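Local coordinates for protein putative sarcosine dimethylglycine methyltransferase (Galdieria sulphuraria, PDB 2O57) that probably transfers methyl groups from S-adenosylmethionine to sarcosine or dimethylglycine, at residues H38-G42 with E43-V47; A97-L100 with V101-G105; I144-D148 with N149-F153; F232-P235 with D236-V239; P262-Q265 with A266-R270. All coordinates share one frame; numbering follows the deposited sequence.

Interaction 1: H38-G42 with E43-V47; sequences HVWGG and EDIHV
Trp40 sets CG, and Ile45 its CG1, anti to the residue's own carbonyl carbon (chi1 -63° and -59°), and this brings the two side chains together. They cross at about a right angle, and the ethyl arm of Ile45 lies over one face of the indole: CG1 of Ile45 is 3.5 Å from CG of Trp40, above the rim of the ring system. CD1 of Ile45 makes a CH-pi contact with the five-membered ring of Trp40, 3.9 Å from its centroid and 19° off the ring normal. CG1 of Val39 covers the opposite face, so the indole is sandwiched between two aliphatic groups. An alanine in place of Trp40 is likely to leave the ethyl arm of Ile45 without its aromatic platform and open a gap between it and Val39. The backbone reverses through Gly41 and Gly42, the first with a positive phi easily reached without a side chain, and a weak bond of 3.4 Å runs from Glu43 N to Trp40 O. Asp44 binds the backbone N of Tyr93 and Gly95 in the glycine-rich loop. From Trp40 to Glu43 the backbone is a type II' beta turn at the C-terminal end of helix 27-40, flanked by the indole-isoleucine packing.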
loop_
_atom_site.group_PDB
_atom_site.type_symbol
_atom_site.label_atom_id
_atom_site.label_comp_id
_atom_site.label_asym_id
_atom_site.label_seq_id
_atom_site.Cartn_x
_atom_site.Cartn_y
_atom_site.Cartn_z
ATOM N N HIS A 38 -25.262 -2.170 15.319
ATOM C CA HIS A 38 -25.503 -2.515 16.738
ATOM C C HIS A 38 -24.208 -2.342 17.531
ATOM O O HIS A 38 -24.226 -1.875 18.648
ATOM C CB HIS A 38 -25.994 -3.948 16.865
ATOM C CG HIS A 38 -26.095 -4.449 18.286
ATOM N ND1 HIS A 38 -27.086 -4.036 19.157
ATOM C CD2 HIS A 38 -25.321 -5.319 18.986
ATOM C CE1 HIS A 38 -26.930 -4.642 20.322
ATOM N NE2 HIS A 38 -25.863 -5.418 20.248
ATOM N N VAL A 39 -23.089 -2.737 16.937
ATOM C CA VAL A 39 -21.821 -2.736 17.681
ATOM C C VAL A 39 -21.110 -1.394 17.568
ATOM O O VAL A 39 -20.629 -0.855 18.561
ATOM C CB VAL A 39 -20.902 -3.943 17.266
ATOM C CG1 VAL A 39 -19.576 -3.960 18.077
ATOM C CG2 VAL A 39 -21.663 -5.308 17.405
ATOM N N TRP A 40 -21.077 -0.836 16.366
ATOM C CA TRP A 40 -20.242 0.334 16.067
ATOM C C TRP A 40 -21.033 1.606 15.694
ATOM O O TRP A 40 -20.435 2.649 15.364
ATOM C CB TRP A 40 -19.236 -0.024 14.959
ATOM C CG TRP A 40 -18.270 -1.119 15.416
ATOM C CD1 TRP A 40 -17.239 -0.985 16.295
ATOM C CD2 TRP A 40 -18.287 -2.492 15.017
ATOM N NE1 TRP A 40 -16.606 -2.198 16.482
ATOM C CE2 TRP A 40 -17.225 -3.138 15.694
ATOM C CE3 TRP A 40 -19.089 -3.242 14.130
ATOM C CZ2 TRP A 40 -16.953 -4.500 15.524
ATOM C CZ3 TRP A 40 -18.821 -4.619 13.971
ATOM C CH2 TRP A 40 -17.757 -5.223 14.650
ATOM N N GLY A 41 -22.377 1.526 15.746
ATOM C CA GLY A 41 -23.212 2.726 15.564
ATOM C C GLY A 41 -22.955 3.422 14.229
ATOM O O GLY A 41 -22.714 2.789 13.179
ATOM N N GLY A 42 -23.015 4.735 14.249
ATOM C CA GLY A 42 -22.945 5.496 13.019
ATOM C C GLY A 42 -21.554 5.861 12.595
ATOM O O GLY A 42 -21.381 6.656 11.673
ATOM N N GLU A 43 -20.546 5.296 13.262
ATOM C CA GLU A 43 -19.158 5.576 12.878
ATOM C C GLU A 43 -18.689 4.353 12.104
ATOM O O GLU A 43 -18.290 3.324 12.698
ATOM C CB GLU A 43 -18.284 5.850 14.094
ATOM C CG GLU A 43 -16.880 6.302 13.734
ATOM C CD GLU A 43 -15.915 6.307 14.938
ATOM O OE1 GLU A 43 -16.395 6.226 16.083
ATOM O OE2 GLU A 43 -14.674 6.357 14.726
ATOM N N ASP A 44 -18.773 4.468 10.779
ATOM C CA ASP A 44 -18.687 3.315 9.880
ATOM C C ASP A 44 -17.373 2.556 9.994
ATOM O O ASP A 44 -16.316 3.178 10.087
ATOM C CB ASP A 44 -18.865 3.762 8.442
ATOM C CG ASP A 44 -20.176 4.465 8.216
ATOM O OD1 ASP A 44 -21.115 3.840 7.698
ATOM O OD2 ASP A 44 -20.268 5.634 8.560
ATOM N N ILE A 45 -17.496 1.232 9.960
ATOM C CA ILE A 45 -16.402 0.252 9.878
ATOM C C ILE A 45 -16.102 -0.196 8.440
ATOM O O ILE A 45 -17.014 -0.566 7.665
ATOM C CB ILE A 45 -16.778 -1.017 10.727
ATOM C CG1 ILE A 45 -17.025 -0.633 12.188
ATOM C CG2 ILE A 45 -15.716 -2.190 10.582
ATOM C CD1 ILE A 45 -15.763 -0.048 12.940
ATOM N N HIS A 46 -14.814 -0.262 8.115
ATOM C CA HIS A 46 -14.362 -0.844 6.861
ATOM C C HIS A 46 -13.171 -1.735 7.202
ATOM O O HIS A 46 -12.764 -1.787 8.376
ATOM C CB HIS A 46 -13.945 0.237 5.838
ATOM C CG HIS A 46 -15.007 1.272 5.605
ATOM N ND1 HIS A 46 -15.077 2.433 6.341
ATOM C CD2 HIS A 46 -16.081 1.280 4.779
ATOM C CE1 HIS A 46 -16.125 3.140 5.951
ATOM N NE2 HIS A 46 -16.758 2.460 5.004
ATOM N N VAL A 47 -12.637 -2.427 6.195
ATOM C CA VAL A 47 -11.532 -3.367 6.440
ATOM C C VAL A 47 -10.403 -2.635 7.155
ATOM O O VAL A 47 -10.008 -1.587 6.728
ATOM C CB VAL A 47 -11.075 -4.079 5.176
ATOM C CG1 VAL A 47 -9.921 -5.042 5.468
ATOM C CG2 VAL A 47 -12.276 -4.882 4.551
#

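Interaction 2: A97-L100 with V101-G105; sequences ARFL and VRKFG
Phe99 and Lys103, one helical turn apart, lie side by side and point the same way, and CD of Lys103 comes within 3.9 Å of CZ of Phe99, obliquely to the ring. Leu100 and Phe104 cross at a slant instead: the methyl CD2 of Leu100 is 4.0 Å from CE2 of Phe104. The Phe104 ring also turns its edge to the carbonyl of Leu100, while CG of Lys103 lies over the rim of one of its faces. CG2 of Val101, anti to its carbonyl carbon, lies 3.1 Å from Ala97 O. The charged ends of Arg98 and Arg102 are near each other but not in contact. Beneath these side chains run regular i to i+4 bonds, such as Arg102 N to Arg98 O at 3.0 Å. The chemistry is mainly apolar: Phe99, Leu100 and Phe104 pack on helix 59-76, and Ala97 and Val101 on strands 107-112 and 134-138, while the guanidinium of the buried Arg98 is satisfied by Asn125 and by Tyr93 O.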
loop_
_atom_site.group_PDB
_atom_site.type_symbol
_atom_site.label_atom_id
_atom_site.label_comp_id
_atom_site.label_asym_id
_atom_site.label_seq_id
_atom_site.Cartn_x
_atom_site.Cartn_y
_atom_site.Cartn_z
ATOM N N ALA A 97 -16.906 10.913 6.186
ATOM C CA ALA A 97 -17.137 12.297 5.820
ATOM C C ALA A 97 -16.908 13.197 7.039
ATOM O O ALA A 97 -16.214 14.210 6.940
ATOM C CB ALA A 97 -18.535 12.503 5.260
ATOM N N ARG A 98 -17.477 12.810 8.183
ATOM C CA ARG A 98 -17.238 13.554 9.413
ATOM C C ARG A 98 -15.763 13.557 9.815
ATOM O O ARG A 98 -15.244 14.611 10.184
ATOM C CB ARG A 98 -18.124 13.073 10.574
ATOM C CG ARG A 98 -19.601 13.549 10.363
ATOM C CD ARG A 98 -20.533 13.071 11.476
ATOM N NE ARG A 98 -20.644 11.598 11.534
ATOM C CZ ARG A 98 -21.479 10.849 10.811
ATOM N NH1 ARG A 98 -22.291 11.424 9.919
ATOM N NH2 ARG A 98 -21.496 9.505 10.998
ATOM N N PHE A 99 -15.102 12.394 9.732
ATOM C CA PHE A 99 -13.635 12.288 9.972
ATOM C C PHE A 99 -12.823 13.278 9.091
ATOM O O PHE A 99 -11.983 14.042 9.590
ATOM C CB PHE A 99 -13.187 10.848 9.719
ATOM C CG PHE A 99 -11.690 10.650 9.684
ATOM C CD1 PHE A 99 -10.978 10.493 10.868
ATOM C CD2 PHE A 99 -11.005 10.587 8.470
ATOM C CE1 PHE A 99 -9.595 10.297 10.844
ATOM C CE2 PHE A 99 -9.617 10.376 8.425
ATOM C CZ PHE A 99 -8.917 10.222 9.605
ATOM N N LEU A 100 -13.088 13.277 7.788
ATOM C CA LEU A 100 -12.347 14.168 6.884
ATOM C C LEU A 100 -12.628 15.674 7.114
ATOM O O LEU A 100 -11.719 16.529 7.028
ATOM C CB LEU A 100 -12.632 13.768 5.434
ATOM C CG LEU A 100 -12.135 12.387 4.974
ATOM C CD1 LEU A 100 -12.610 12.207 3.537
ATOM C CD2 LEU A 100 -10.610 12.315 5.041
ATOM N N VAL A 101 -13.894 15.997 7.373
ATOM C CA VAL A 101 -14.295 17.379 7.620
ATOM C C VAL A 101 -13.595 17.892 8.908
ATOM O O VAL A 101 -12.955 18.952 8.874
ATOM C CB VAL A 101 -15.846 17.544 7.684
ATOM C CG1 VAL A 101 -16.242 18.963 8.208
ATOM C CG2 VAL A 101 -16.478 17.242 6.308
ATOM N N ARG A 102 -13.682 17.142 10.010
ATOM C CA ARG A 102 -13.037 17.569 11.271
ATOM C C ARG A 102 -11.510 17.670 11.107
ATOM O O ARG A 102 -10.880 18.543 11.709
ATOM C CB ARG A 102 -13.353 16.633 12.471
ATOM C CG ARG A 102 -14.848 16.415 12.830
ATOM C CD ARG A 102 -14.962 15.447 14.028
ATOM N NE ARG A 102 -16.317 14.948 14.317
ATOM C CZ ARG A 102 -17.209 15.666 14.984
ATOM N NH1 ARG A 102 -16.875 16.879 15.393
ATOM N NH2 ARG A 102 -18.418 15.190 15.253
ATOM N N LYS A 103 -10.917 16.788 10.302
ATOM C CA LYS A 103 -9.451 16.717 10.219
ATOM C C LYS A 103 -8.854 17.758 9.249
ATOM O O LYS A 103 -7.864 18.403 9.574
ATOM C CB LYS A 103 -8.977 15.298 9.843
ATOM C CG LYS A 103 -7.462 15.121 9.950
ATOM C CD LYS A 103 -7.084 13.670 9.897
ATOM C CE LYS A 103 -5.697 13.483 10.462
ATOM N NZ LYS A 103 -5.787 13.629 11.941
ATOM N N PHE A 104 -9.489 17.931 8.091
ATOM C CA PHE A 104 -8.973 18.781 6.993
ATOM C C PHE A 104 -9.797 20.050 6.705
ATOM O O PHE A 104 -9.332 20.943 5.995
ATOM C CB PHE A 104 -8.851 17.940 5.701
ATOM C CG PHE A 104 -7.874 16.816 5.817
ATOM C CD1 PHE A 104 -6.500 17.055 5.666
ATOM C CD2 PHE A 104 -8.314 15.518 6.119
ATOM C CE1 PHE A 104 -5.579 16.013 5.788
ATOM C CE2 PHE A 104 -7.400 14.452 6.244
ATOM C CZ PHE A 104 -6.030 14.698 6.094
ATOM N N GLY A 105 -11.007 20.151 7.246
ATOM C CA GLY A 105 -11.873 21.283 6.922
ATOM C C GLY A 105 -12.303 21.339 5.453
ATOM O O GLY A 105 -12.605 22.415 4.930
#

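Interaction 3: I144-D148 with N149-F153; sequences IPCED and NSYDF
Cys146 reaches across to Tyr151, and its side chain can be followed outward from CB, which already lies 4.1 Å from CE2 of the tyrosine. At the next atom, SG, the contact tightens: the sulfur is 4.0 Å from CE2 of Tyr151 and 3.3 Å from its OH. SG lies in the plane of the ring, 87° off its normal, so this is a sulfur-aromatic contact at the edge and not over the pi face. The torsion that sets it (chi1 -48°) carries SG anti to the carbonyl carbon, toward the phenol end of Tyr151. Cys146 was modelled in two conformers, and this account holds for one of them. The tyrosine hydroxyl has a firm partner in Asp109, to which it is hydrogen-bonded. Between the two residues the chain bends at Asp148 and Asn149, and the hydroxyl of Ser150 reaches back to Glu147 O in a bond of 3.0 Å; its OG stands above the carbonyl plane, 50° out of it. Asp148 forms a salt bridge with Arg175. This loop leads from strand 134-138 into strand 151-157, with Tyr151 packed on Lys85 and Leu87 of strand 85-89 and on Val176 of helix 166-176.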
loop_
_atom_site.group_PDB
_atom_site.type_symbol
_atom_site.label_atom_id
_atom_site.label_comp_id
_atom_site.label_asym_id
_atom_site.label_seq_id
_atom_site.Cartn_x
_atom_site.Cartn_y
_atom_site.Cartn_z
ATOM N N ILE A 144 -24.138 9.557 -11.073
ATOM C CA ILE A 144 -23.831 10.471 -9.985
ATOM C C ILE A 144 -24.608 11.762 -10.262
ATOM O O ILE A 144 -24.452 12.352 -11.337
ATOM C CB ILE A 144 -22.310 10.703 -9.834
ATOM C CG1 ILE A 144 -21.575 9.349 -9.609
ATOM C CG2 ILE A 144 -22.055 11.702 -8.723
ATOM C CD1 ILE A 144 -19.999 9.462 -9.524
ATOM N N PRO A 145 -25.503 12.157 -9.320
ATOM C CA PRO A 145 -26.427 13.261 -9.582
ATOM C C PRO A 145 -25.716 14.588 -9.370
ATOM O O PRO A 145 -26.078 15.338 -8.468
ATOM C CB PRO A 145 -27.537 13.043 -8.530
ATOM C CG PRO A 145 -26.792 12.458 -7.332
ATOM C CD PRO A 145 -25.687 11.580 -7.967
ATOM N N CYS A 146 -24.673 14.845 -10.166
ATOM C CA CYS A 146 -23.806 16.012 -10.014
ATOM C C CYS A 146 -23.302 16.441 -11.420
ATOM O O CYS A 146 -23.209 15.583 -12.310
ATOM C CB CYS A 146 -22.620 15.668 -9.069
ATOM S SG CYS A 146 -22.983 14.808 -7.409
ATOM N N GLU A 147 -22.914 17.715 -11.583
ATOM C CA GLU A 147 -22.321 18.228 -12.838
ATOM C C GLU A 147 -20.890 17.675 -13.109
ATOM O O GLU A 147 -20.216 17.224 -12.189
ATOM C CB GLU A 147 -22.198 19.750 -12.800
ATOM C CG GLU A 147 -23.458 20.528 -12.486
ATOM C CD GLU A 147 -23.336 21.980 -12.949
ATOM O OE1 GLU A 147 -23.679 22.903 -12.155
ATOM O OE2 GLU A 147 -22.892 22.194 -14.114
ATOM N N ASP A 148 -20.442 17.757 -14.364
ATOM C CA ASP A 148 -19.053 17.451 -14.734
ATOM C C ASP A 148 -18.089 18.366 -13.996
ATOM O O ASP A 148 -18.426 19.520 -13.729
ATOM C CB ASP A 148 -18.801 17.663 -16.218
ATOM C CG ASP A 148 -19.678 16.802 -17.098
ATOM O OD1 ASP A 148 -20.641 16.185 -16.589
ATOM O OD2 ASP A 148 -19.378 16.734 -18.298
ATOM N N ASN A 149 -16.900 17.849 -13.682
ATOM C CA ASN A 149 -15.828 18.638 -13.115
ATOM C C ASN A 149 -16.205 19.347 -11.824
ATOM O O ASN A 149 -15.923 20.527 -11.696
ATOM C CB ASN A 149 -15.323 19.666 -14.139
ATOM C CG ASN A 149 -14.874 19.030 -15.411
ATOM O OD1 ASN A 149 -14.070 18.091 -15.382
ATOM N ND2 ASN A 149 -15.405 19.501 -16.546
ATOM N N SER A 150 -16.866 18.628 -10.907
ATOM C CA SER A 150 -17.335 19.184 -9.633
ATOM C C SER A 150 -16.377 18.987 -8.446
ATOM O O SER A 150 -16.346 19.824 -7.547
ATOM C CB SER A 150 -18.696 18.552 -9.243
ATOM O OG SER A 150 -19.764 19.159 -9.957
ATOM N N TYR A 151 -15.618 17.881 -8.437
ATOM C CA TYR A 151 -14.883 17.499 -7.238
ATOM C C TYR A 151 -13.374 17.596 -7.287
ATOM O O TYR A 151 -12.740 17.161 -8.231
ATOM C CB TYR A 151 -15.338 16.096 -6.768
ATOM C CG TYR A 151 -16.812 16.100 -6.399
ATOM C CD1 TYR A 151 -17.235 16.661 -5.198
ATOM C CD2 TYR A 151 -17.768 15.606 -7.274
ATOM C CE1 TYR A 151 -18.568 16.713 -4.855
ATOM C CE2 TYR A 151 -19.125 15.640 -6.962
ATOM C CZ TYR A 151 -19.519 16.209 -5.749
ATOM O OH TYR A 151 -20.853 16.254 -5.404
ATOM N N ASP A 152 -12.796 18.116 -6.219
ATOM C CA ASP A 152 -11.363 18.030 -6.047
ATOM C C ASP A 152 -10.909 16.598 -5.800
ATOM O O ASP A 152 -9.815 16.241 -6.175
ATOM C CB ASP A 152 -10.944 18.935 -4.911
ATOM C CG ASP A 152 -11.291 20.375 -5.190
ATOM O OD1 ASP A 152 -10.700 20.892 -6.155
ATOM O OD2 ASP A 152 -12.178 20.946 -4.513
ATOM N N PHE A 153 -11.760 15.785 -5.168
ATOM C CA PHE A 153 -11.403 14.413 -4.804
ATOM C C PHE A 153 -12.641 13.541 -4.572
ATOM O O PHE A 153 -13.760 14.042 -4.342
ATOM C CB PHE A 153 -10.459 14.364 -3.571
ATOM C CG PHE A 153 -11.107 14.797 -2.284
ATOM C CD1 PHE A 153 -11.713 13.855 -1.438
ATOM C CD2 PHE A 153 -11.094 16.149 -1.889
ATOM C CE1 PHE A 153 -12.319 14.271 -0.222
ATOM C CE2 PHE A 153 -11.684 16.567 -0.683
ATOM C CZ PHE A 153 -12.295 15.610 0.154
#

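Interaction 4: F232-P235 with D236-V239; sequences FSRP and DSLV
Arg234 CB meets the carboxylate of Asp236, 3.6 Å from OD1, and CB of Ser237 at 3.9 Å, so the aliphatic root of the arginine lies against the first turn of the helix. CG of Asp236 stands between its own N and carbonyl carbon (chi1 62°), which turns OD1 back toward Arg234 and lets it take a weak bond from Ser237 N. One water joins the polar ends: it donates to OD1 of Asp236 at 2.8 Å and to OG of Ser237 at 2.9 Å, and accepts from NH1 of Arg234, lying in the guanidinium plane. In the backbone, Leu238 N bonds to Arg234 O at 3.3 Å and Val239 N to Pro235 O at 3.0 Å. Further out, Arg234 forms a cation-pi contact with Trp69 and a salt bridge to Glu73 of the second subunit, while Asp236 pairs with Arg230 of that subunit and Ser237 OG binds Gly48 O. Phe232 and Ser233 continue the sheet into the other chain as an antiparallel ladder. The arrangement is a strand-to-helix junction at a dimer interface, with Arg234 at the N-cap position and Pro235 in the first turn.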
loop_
_atom_site.group_PDB
_atom_site.type_symbol
_atom_site.label_atom_id
_atom_site.label_comp_id
_atom_site.label_asym_id
_atom_site.label_seq_id
_atom_site.Cartn_x
_atom_site.Cartn_y
_atom_site.Cartn_z
ATOM N N PHE A 232 -2.113 -0.920 -3.514
ATOM C CA PHE A 232 -1.849 -1.598 -2.269
ATOM C C PHE A 232 -2.676 -2.875 -2.300
ATOM O O PHE A 232 -3.831 -2.871 -2.750
ATOM C CB PHE A 232 -2.300 -0.727 -1.061
ATOM C CG PHE A 232 -1.687 0.663 -1.026
ATOM C CD1 PHE A 232 -0.542 0.922 -0.267
ATOM C CD2 PHE A 232 -2.261 1.718 -1.734
ATOM C CE1 PHE A 232 0.035 2.218 -0.247
ATOM C CE2 PHE A 232 -1.680 2.995 -1.731
ATOM C CZ PHE A 232 -0.546 3.251 -0.986
ATOM N N SER A 233 -2.077 -3.976 -1.866
ATOM C CA SER A 233 -2.812 -5.243 -1.742
ATOM C C SER A 233 -2.479 -5.745 -0.350
ATOM O O SER A 233 -1.291 -5.911 -0.011
ATOM C CB SER A 233 -2.380 -6.233 -2.836
ATOM O OG SER A 233 -2.910 -7.539 -2.591
ATOM N N ARG A 234 -3.512 -5.912 0.473
ATOM C CA ARG A 234 -3.308 -6.334 1.849
ATOM C C ARG A 234 -4.160 -7.563 2.121
ATOM O O ARG A 234 -5.210 -7.429 2.774
ATOM C CB ARG A 234 -3.697 -5.208 2.797
ATOM C CG ARG A 234 -2.822 -3.938 2.627
ATOM C CD ARG A 234 -3.331 -2.834 3.541
ATOM N NE ARG A 234 -2.687 -1.537 3.315
ATOM C CZ ARG A 234 -1.639 -1.112 4.009
ATOM N NH1 ARG A 234 -1.092 -1.878 4.982
ATOM N NH2 ARG A 234 -1.155 0.102 3.753
ATOM N N PRO A 235 -3.723 -8.757 1.640
ATOM C CA PRO A 235 -4.516 -9.961 1.982
ATOM C C PRO A 235 -4.458 -10.277 3.487
ATOM O O PRO A 235 -5.401 -10.873 4.025
ATOM C CB PRO A 235 -3.883 -11.069 1.132
ATOM C CG PRO A 235 -2.460 -10.584 0.871
ATOM C CD PRO A 235 -2.555 -9.080 0.776
ATOM N N ASP A 236 -3.408 -9.824 4.182
ATOM C CA ASP A 236 -3.389 -9.925 5.637
ATOM C C ASP A 236 -4.545 -9.201 6.328
ATOM O O ASP A 236 -5.172 -9.773 7.202
ATOM C CB ASP A 236 -2.006 -9.594 6.269
ATOM C CG ASP A 236 -1.527 -8.150 6.020
ATOM O OD1 ASP A 236 -2.144 -7.341 5.253
ATOM O OD2 ASP A 236 -0.462 -7.843 6.610
ATOM N N SER A 237 -4.814 -7.957 5.943
ATOM C CA SER A 237 -5.944 -7.198 6.453
ATOM C C SER A 237 -7.278 -7.903 6.172
ATOM O O SER A 237 -8.147 -7.946 7.051
ATOM C CB SER A 237 -5.960 -5.760 5.896
ATOM O OG SER A 237 -5.049 -4.932 6.639
ATOM N N LEU A 238 -7.448 -8.412 4.952
ATOM C CA LEU A 238 -8.662 -9.125 4.576
ATOM C C LEU A 238 -8.924 -10.295 5.541
ATOM O O LEU A 238 -10.036 -10.397 6.121
ATOM C CB LEU A 238 -8.554 -9.643 3.150
ATOM C CG LEU A 238 -9.867 -10.243 2.610
ATOM C CD1 LEU A 238 -10.648 -9.176 1.943
ATOM C CD2 LEU A 238 -9.540 -11.356 1.616
ATOM N N VAL A 239 -7.902 -11.136 5.731
ATOM C CA VAL A 239 -7.971 -12.298 6.651
ATOM C C VAL A 239 -8.225 -11.872 8.095
ATOM O O VAL A 239 -9.153 -12.399 8.741
ATOM C CB VAL A 239 -6.710 -13.201 6.544
ATOM C CG1 VAL A 239 -6.670 -14.262 7.691
ATOM C CG2 VAL A 239 -6.685 -13.845 5.186
HETATM O O HOH W 1 -2.244 -4.706 6.184
#

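Interaction 5: P262-Q265 with A266-R270; sequences PEFQ and ANMKR
The Phe264 ring carries CB of Met268, a selenomethionine, over one face, 4.0 Å from CZ, while SE of Met268 comes to 3.7 Å from the same CZ of Phe264. SE lies 60° off the ring normal, an oblique Met-aromatic contact. The second flat group is the guanidinium of Arg270: Ala266 O sits over the centre of one face, and OD1 of Asn267 and a water lie at its edge, in plane. NH2 of Arg270 bonds to OD1 of Asn267 at 2.6 Å, and the water accepts weakly from that NH2 while donating to Glu263 O at 2.8 Å. Phe264 and Met268 run side by side because both place CG anti to the backbone N (chi1 163° and -169°). In the helix backbone, Met268 N binds Phe264 O at 2.8 Å. A leucine in place of Asn267 would probably leave NH2 of Arg270 without its carbonyl partner and its guanidinium less firmly fixed in rotation. Gln265 binds Ser253 and Cys260. Arg205 makes a weak hydrogen bond to Asn267 OD1 and lies close to the like-charged Arg270, so the amide oxygen may help to offset two like charges. The chemistry thus divides around the helix: the Phe264-Met268 pair forms an apolar face that packs on helices 27-40 and 235-251, while amide, guanidinium and water link Glu263, Asn267 and Arg270 along another side.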
loop_
_atom_site.group_PDB
_atom_site.type_symbol
_atom_site.label_atom_id
_atom_site.label_comp_id
_atom_site.label_asym_id
_atom_site.label_seq_id
_atom_site.Cartn_x
_atom_site.Cartn_y
_atom_site.Cartn_z
ATOM N N PRO A 262 -31.237 -16.191 13.818
ATOM C CA PRO A 262 -30.307 -17.325 13.740
ATOM C C PRO A 262 -29.947 -17.747 12.314
ATOM O O PRO A 262 -28.768 -18.011 12.046
ATOM C CB PRO A 262 -31.020 -18.443 14.532
ATOM C CG PRO A 262 -31.824 -17.692 15.531
ATOM C CD PRO A 262 -32.315 -16.459 14.781
ATOM N N GLU A 263 -30.914 -17.802 11.407
ATOM C CA GLU A 263 -30.615 -18.201 10.033
ATOM C C GLU A 263 -29.749 -17.152 9.326
ATOM O O GLU A 263 -28.805 -17.497 8.562
ATOM C CB GLU A 263 -31.885 -18.460 9.228
ATOM C CG GLU A 263 -32.549 -19.797 9.586
ATOM C CD GLU A 263 -33.832 -20.045 8.844
ATOM O OE1 GLU A 263 -33.930 -19.677 7.654
ATOM O OE2 GLU A 263 -34.731 -20.669 9.455
ATOM N N PHE A 264 -30.042 -15.891 9.581
ATOM C CA PHE A 264 -29.208 -14.840 9.029
ATOM C C PHE A 264 -27.757 -14.991 9.520
ATOM O O PHE A 264 -26.804 -14.834 8.735
ATOM C CB PHE A 264 -29.727 -13.447 9.369
ATOM C CG PHE A 264 -28.672 -12.392 9.170
ATOM C CD1 PHE A 264 -28.340 -11.972 7.888
ATOM C CD2 PHE A 264 -27.965 -11.889 10.248
ATOM C CE1 PHE A 264 -27.338 -11.038 7.677
ATOM C CE2 PHE A 264 -26.962 -10.955 10.050
ATOM C CZ PHE A 264 -26.630 -10.534 8.764
ATOM N N GLN A 265 -27.597 -15.255 10.814
ATOM C CA GLN A 265 -26.265 -15.328 11.429
ATOM C C GLN A 265 -25.458 -16.439 10.798
ATOM O O GLN A 265 -24.281 -16.264 10.479
ATOM C CB GLN A 265 -26.351 -15.551 12.939
ATOM C CG GLN A 265 -26.858 -14.330 13.688
ATOM C CD GLN A 265 -26.912 -14.549 15.184
ATOM O OE1 GLN A 265 -25.980 -15.107 15.772
ATOM N NE2 GLN A 265 -28.016 -14.125 15.816
ATOM N N ALA A 266 -26.105 -17.580 10.593
ATOM C CA ALA A 266 -25.441 -18.729 9.994
ATOM C C ALA A 266 -24.974 -18.376 8.576
ATOM O O ALA A 266 -23.830 -18.653 8.252
ATOM C CB ALA A 266 -26.344 -19.984 10.041
ATOM N N ASN A 267 -25.818 -17.703 7.773
ATOM C CA ASN A 267 -25.475 -17.259 6.410
ATOM C C ASN A 267 -24.342 -16.232 6.400
ATOM O O ASN A 267 -23.449 -16.298 5.538
ATOM C CB ASN A 267 -26.670 -16.599 5.680
ATOM C CG ASN A 267 -27.790 -17.593 5.333
ATOM O OD1 ASN A 267 -27.538 -18.771 5.127
ATOM N ND2 ASN A 267 -29.033 -17.098 5.248
HETATM N N MSE A 268 -24.406 -15.268 7.319
HETATM C CA MSE A 268 -23.307 -14.270 7.438
HETATM C C MSE A 268 -21.968 -14.944 7.763
HETATM O O MSE A 268 -20.960 -14.650 7.135
HETATM C CB MSE A 268 -23.612 -13.209 8.484
HETATM C CG MSE A 268 -22.572 -12.028 8.384
HETATM SE SE MSE A 268 -23.014 -10.575 9.545
HETATM C CE MSE A 268 -21.297 -9.679 9.442
ATOM N N LYS A 269 -21.961 -15.790 8.788
ATOM C CA LYS A 269 -20.776 -16.556 9.204
ATOM C C LYS A 269 -20.181 -17.362 8.030
ATOM O O LYS A 269 -18.946 -17.362 7.808
ATOM C CB LYS A 269 -21.186 -17.448 10.398
ATOM C CG LYS A 269 -20.109 -18.228 11.130
ATOM C CD LYS A 269 -20.716 -19.071 12.308
ATOM C CE LYS A 269 -21.660 -18.232 13.188
ATOM N NZ LYS A 269 -22.426 -19.025 14.243
ATOM N N ARG A 270 -21.035 -18.033 7.257
ATOM C CA ARG A 270 -20.536 -18.750 6.075
ATOM C C ARG A 270 -19.841 -17.815 5.096
ATOM O O ARG A 270 -18.758 -18.143 4.617
ATOM C CB ARG A 270 -21.628 -19.543 5.373
ATOM C CG ARG A 270 -22.014 -20.786 6.143
ATOM C CD ARG A 270 -22.988 -21.613 5.360
ATOM N NE ARG A 270 -24.336 -21.043 5.401
ATOM C CZ ARG A 270 -25.270 -21.404 6.277
ATOM N NH1 ARG A 270 -25.004 -22.341 7.201
ATOM N NH2 ARG A 270 -26.466 -20.828 6.227
HETATM O O HOH W 2 -29.088 -20.123 7.533
#

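Overall arrangement
Along the chain the five contacts come in series, interaction 1 first and interaction 5 last. Interactions 2 and 3 lie within the methyltransferase domain, their centres about 19 Å apart, and touch through Leu100 and Phe153. Interaction 1 joins two regions: Gly42 meets Arg98 of interaction 2, and Val47 packs on helix 235-251 at Ser237 of interaction 4. Interactions 3 and 4 reach the same seven-stranded sheet from opposite sides of the chain's centre, about 30 Å apart between centres, and interaction 4 carries that sheet into the second subunit. Interaction 5 lies far from interaction 3, centres about 39 Å apart, but within about 7 Å of interaction 1 at the nearest atoms. The 38-47 segment thus ties the Rossmann-like core to the helix beside the dimer interface.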